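Local atomic coordinates of protein bvu-3222 (Bacteroides vulgatus ATCC 8482, PDB entry 3FYF), a protein that is of unknown function but, as a DUF4251 family member made with a signal peptide, is probably periplasmic. Residues B[148-151]-B[152-156]; B[112-115]-B[116-120]. One frame throughout, in Å; residues are numbered along the deposited sequence.

Interaction 1. Residues B[148-151]-B[152-156]; sequences TINP and NFSGN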
loop_
_atom_site.group_PDB
_atom_site.type_symbol
_atom_site.label_atom_id
_atom_site.label_comp_id
_atom_site.label_asym_id
_atom_site.label_seq_id
_atom_site.Cartn_x
_atom_site.Cartn_y
_atom_site.Cartn_z
ATOM N N THR B 148 6.300 2.912 10.151
ATOM C CA THR B 148 6.977 1.662 10.510
ATOM C C THR B 148 7.207 1.603 12.030
ATOM O O THR B 148 7.743 2.540 12.625
ATOM C CB THR B 148 8.297 1.470 9.713
ATOM O OG1 THR B 148 8.027 1.515 8.305
ATOM C CG2 THR B 148 8.941 0.133 10.019
ATOM N N ILE B 149 6.783 0.497 12.637
ATOM C CA ILE B 149 6.850 0.295 14.080
ATOM C C ILE B 149 7.871 -0.792 14.460
ATOM O O ILE B 149 7.835 -1.907 13.943
ATOM C CB ILE B 149 5.444 -0.041 14.650
ATOM C CG1 ILE B 149 4.472 1.113 14.369
ATOM C CG2 ILE B 149 5.506 -0.324 16.152
ATOM C CD1 ILE B 149 3.066 0.659 14.020
ATOM N N ASN B 150 8.777 -0.437 15.366
ATOM C CA ASN B 150 9.783 -1.348 15.911
ATOM C C ASN B 150 9.562 -1.571 17.431
ATOM O O ASN B 150 9.972 -0.745 18.239
ATOM C CB ASN B 150 11.174 -0.759 15.625
ATOM C CG ASN B 150 12.323 -1.620 16.150
ATOM O OD1 ASN B 150 12.131 -2.575 16.904
ATOM N ND2 ASN B 150 13.536 -1.271 15.739
ATOM N N PRO B 151 8.919 -2.689 17.817
ATOM C CA PRO B 151 8.655 -2.948 19.236
ATOM C C PRO B 151 9.816 -3.605 20.001
ATOM O O PRO B 151 10.431 -4.549 19.516
ATOM C CB PRO B 151 7.441 -3.877 19.196
ATOM C CG PRO B 151 7.582 -4.623 17.922
ATOM C CD PRO B 151 8.362 -3.751 16.959
ATOM N N ASN B 152 10.101 -3.081 21.193
ATOM C CA ASN B 152 11.112 -3.638 22.109
ATOM C C ASN B 152 12.465 -3.923 21.463
ATOM O O ASN B 152 13.053 -4.979 21.694
ATOM C CB ASN B 152 10.578 -4.901 22.789
ATOM C CG ASN B 152 9.179 -4.717 23.340
ATOM O OD1 ASN B 152 8.932 -3.849 24.183
ATOM N ND2 ASN B 152 8.254 -5.532 22.860
ATOM N N PHE B 153 12.914 -2.993 20.611
ATOM C CA PHE B 153 14.215 -3.059 19.915
ATOM C C PHE B 153 14.443 -4.329 19.081
ATOM O O PHE B 153 15.577 -4.619 18.703
ATOM C CB PHE B 153 15.384 -2.877 20.908
ATOM C CG PHE B 153 15.262 -1.665 21.794
ATOM C CD1 PHE B 153 15.701 -0.421 21.354
ATOM C CD2 PHE B 153 14.731 -1.773 23.080
ATOM C CE1 PHE B 153 15.605 0.701 22.170
ATOM C CE2 PHE B 153 14.626 -0.659 23.905
ATOM C CZ PHE B 153 15.067 0.582 23.452
ATOM N N SER B 154 13.376 -5.077 18.795
ATOM C CA SER B 154 13.497 -6.392 18.155
ATOM C C SER B 154 13.776 -6.309 16.657
ATOM O O SER B 154 14.296 -7.260 16.066
ATOM C CB SER B 154 12.243 -7.238 18.413
ATOM O OG SER B 154 11.073 -6.601 17.926
ATOM N N GLY B 155 13.448 -5.159 16.065
ATOM C CA GLY B 155 13.543 -4.943 14.626
ATOM C C GLY B 155 12.238 -4.361 14.097
ATOM O O GLY B 155 11.203 -4.429 14.776
ATOM N N ASN B 156 12.287 -3.767 12.903
ATOM C CA ASN B 156 11.077 -3.349 12.197
ATOM C C ASN B 156 10.199 -4.555 11.902
ATOM O O ASN B 156 10.641 -5.528 11.284
ATOM C CB ASN B 156 11.421 -2.622 10.902
ATOM C CG ASN B 156 11.879 -1.195 11.138
ATOM O OD1 ASN B 156 11.541 -0.575 12.153
ATOM N ND2 ASN B 156 12.628 -0.653 10.183
HETATM O O HOH W 1 10.602 1.937 13.041
HETATM O O HOH W 2 12.253 -0.301 19.791
HETATM O O HOH W 3 16.159 -2.716 16.717
#

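Interaction 2. Residues B[112-115]-B[116-120]; sequences RQDK and DGNVY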
loop_
_atom_site.group_PDB
_atom_site.type_symbol
_atom_site.label_atom_id
_atom_site.label_comp_id
_atom_site.label_asym_id
_atom_site.label_seq_id
_atom_site.Cartn_x
_atom_site.Cartn_y
_atom_site.Cartn_z
ATOM N N ARG B 112 11.996 16.042 9.972
ATOM C CA ARG B 112 12.892 16.439 8.890
ATOM C C ARG B 112 12.131 16.479 7.575
ATOM O O ARG B 112 11.103 15.829 7.427
ATOM C CB ARG B 112 14.071 15.466 8.772
ATOM C CG ARG B 112 14.976 15.401 10.001
ATOM C CD ARG B 112 15.990 14.279 9.858
ATOM N NE ARG B 112 16.645 13.956 11.125
ATOM C CZ ARG B 112 17.813 14.451 11.523
ATOM N NH1 ARG B 112 18.478 15.305 10.753
ATOM N NH2 ARG B 112 18.317 14.091 12.696
ATOM N N GLN B 113 12.649 17.241 6.618
ATOM C CA GLN B 113 12.002 17.407 5.325
ATOM C C GLN B 113 13.057 17.352 4.230
ATOM O O GLN B 113 14.099 18.003 4.339
ATOM C CB GLN B 113 11.241 18.746 5.287
ATOM C CG GLN B 113 10.501 19.012 3.979
ATOM C CD GLN B 113 9.571 20.216 4.033
ATOM O OE1 GLN B 113 8.976 20.520 5.068
ATOM N NE2 GLN B 113 9.424 20.894 2.899
ATOM N N ASP B 114 12.800 16.579 3.176
ATOM C CA ASP B 114 13.725 16.546 2.039
ATOM C C ASP B 114 13.479 17.706 1.069
ATOM O O ASP B 114 12.705 18.610 1.375
ATOM C CB ASP B 114 13.763 15.162 1.355
ATOM C CG ASP B 114 12.507 14.817 0.559
ATOM O OD1 ASP B 114 11.576 15.637 0.405
ATOM O OD2 ASP B 114 12.469 13.673 0.065
ATOM N N LYS B 115 14.129 17.679 -0.093
ATOM C CA LYS B 115 13.992 18.769 -1.061
ATOM C C LYS B 115 12.634 18.765 -1.782
ATOM O O LYS B 115 12.216 19.781 -2.335
ATOM C CB LYS B 115 15.170 18.797 -2.050
ATOM C CG LYS B 115 15.163 17.717 -3.121
ATOM C CD LYS B 115 16.198 18.027 -4.198
ATOM C CE LYS B 115 15.939 17.255 -5.490
ATOM N NZ LYS B 115 16.429 15.852 -5.420
ATOM N N ASP B 116 11.943 17.626 -1.739
ATOM C CA ASP B 116 10.654 17.459 -2.405
ATOM C C ASP B 116 9.478 17.584 -1.438
ATOM O O ASP B 116 8.333 17.287 -1.787
ATOM C CB ASP B 116 10.609 16.111 -3.122
ATOM C CG ASP B 116 11.554 16.052 -4.303
ATOM O OD1 ASP B 116 11.392 16.860 -5.243
ATOM O OD2 ASP B 116 12.456 15.193 -4.292
ATOM N N GLY B 117 9.768 18.015 -0.218
ATOM C CA GLY B 117 8.735 18.178 0.790
ATOM C C GLY B 117 8.186 16.888 1.368
ATOM O O GLY B 117 7.113 16.900 1.956
ATOM N N ASN B 118 8.913 15.778 1.206
ATOM C CA ASN B 118 8.606 14.540 1.938
ATOM C C ASN B 118 9.083 14.693 3.369
ATOM O O ASN B 118 10.215 15.121 3.598
ATOM C CB ASN B 118 9.290 13.318 1.316
ATOM C CG ASN B 118 9.004 13.168 -0.156
ATOM O OD1 ASN B 118 7.848 13.158 -0.583
ATOM N ND2 ASN B 118 10.061 13.021 -0.946
ATOM N N VAL B 119 8.235 14.337 4.325
ATOM C CA VAL B 119 8.526 14.572 5.747
ATOM C C VAL B 119 8.858 13.276 6.485
ATOM O O VAL B 119 8.166 12.274 6.345
ATOM C CB VAL B 119 7.361 15.302 6.441
ATOM C CG1 VAL B 119 7.641 15.545 7.938
ATOM C CG2 VAL B 119 7.093 16.602 5.733
ATOM N N TYR B 120 9.927 13.322 7.268
ATOM C CA TYR B 120 10.395 12.180 8.028
ATOM C C TYR B 120 10.232 12.489 9.511
ATOM O O TYR B 120 10.992 13.268 10.082
ATOM C CB TYR B 120 11.845 11.847 7.635
ATOM C CG TYR B 120 11.959 11.467 6.167
ATOM C CD1 TYR B 120 11.935 10.132 5.770
ATOM C CD2 TYR B 120 12.047 12.444 5.173
ATOM C CE1 TYR B 120 12.018 9.779 4.421
ATOM C CE2 TYR B 120 12.121 12.099 3.822
ATOM C CZ TYR B 120 12.105 10.773 3.457
ATOM O OH TYR B 120 12.185 10.443 2.124
#

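Interaction 1. Residues B[148-151]-B[152-156]
The amide of N150 reaches across the turn to the backbone of G155, whose N gives its hydrogen to N150 OD1 at 3.0 Å. CG, anti to the backbone N (chi1 180°) and beside the carbonyl carbon, carries OD1 there. The N-H comes in from above the amide plane of N150, 44° out of it, and G155 O lies equally close to OD1, but both are acceptors. On the other branch, ND2 gives to a water that also meets F153 O, weakly. A leucine in place of N150 would probably leave the G155 N-H without this acceptor and lose the water bridge to F153 O.

The turn itself, type I' from P151 to S154, is closed at P151 O, which takes two hydrogens from S154. S154 N lies 3.1 Å from P151 O, above the carbonyl plane. S154 OG lies 2.7 Å from the same P151 O, nearly in line with its C=O. A chi1 of 59° swings this hydroxyl back over the turn, and serine's short arm just spans the distance. N152 and F153 both take positive phi, as the central residues of a type I' turn must; asparagine accepts it readily, phenylalanine less so. G155, with its positive phi, sits where any CB would strike the preceding carbonyl.

Farther along, T148 and N156 cross at about a right angle, the methyl CG2 of T148 resting 3.4 Å from N156 CG. A water lies near both N156 OD1 and T148 O but may not donate to both at once.

The loop joins strand 144-151 to strand 158-166. N152 OD1 is held by S131 N, the hydroxyls of T148 and T159 bond, and I149 and P151 pack on F88, while N150 lies against T133 of strand 132-138.

Interaction 2. Residues B[112-115]-B[116-120]
D114 and N118 meet through both carboxylate oxygens of the aspartate. N118 ND2 donates to D114 OD2 at 2.7 Å on the syn lone pair, with OD2 close to the amide plane of N118, although the carboxylate and amide planes stand 63° apart. D114 OD1 meanwhile accepts two backbone hydrogens, from D116 N at 2.9 Å (an Asx turn) and N118 N at 2.8 Å, which arrive from opposite faces of the carboxylate. A chi1 of 72° sets CG between the backbone N and carbonyl carbon of D114, turning the group inward over the loop. Aspartate suits this position because its short side chain can gather several donors at once.

The next layer is the type I turn D114-G117, whose own bond, G117 N to D114 O, is weak at 3.4 Å. G117 adopts a positive phi easily reached without a side chain, and Q113 NE2 lies 3.5 Å from G117 CA. Behind it, D114 N binds N118 O, completing a type I turn plus G1 bulge hairpin; R112 and Y120 form a hydrogen-bonded antiparallel pair. The Y120 ring turns an edge to D114 OD2.

Strands 100-113 and 119-126 make this hairpin. V119 packs on I40 and L43 of helix 27-44 and on L138 of strand 132-138. N118 OD1 takes a hydrogen from G140 N, and N118 ND2 also bonds N91 of the second subunit.

In the fold
Interactions 1 and 2 both bind consecutive antiparallel strands of one sheet through loops secured by a side chain, N150 in the first and D114 in the second. Along the chain interaction 2 comes first, at the tip of hairpin 100-113/119-126; interaction 1 follows strand 132-138, which pairs with both 119-126 and 144-151 and thus connects the two sites. Their centres are about 23 Å apart and their nearest atoms about 10 Å, so they do not touch. They differ in surroundings: residues 116-120 meet the second subunit, whereas no other chain of the assembly reaches 148-156. No ligand or active site is identified in this protein of unknown function, so the two are related through the sheet.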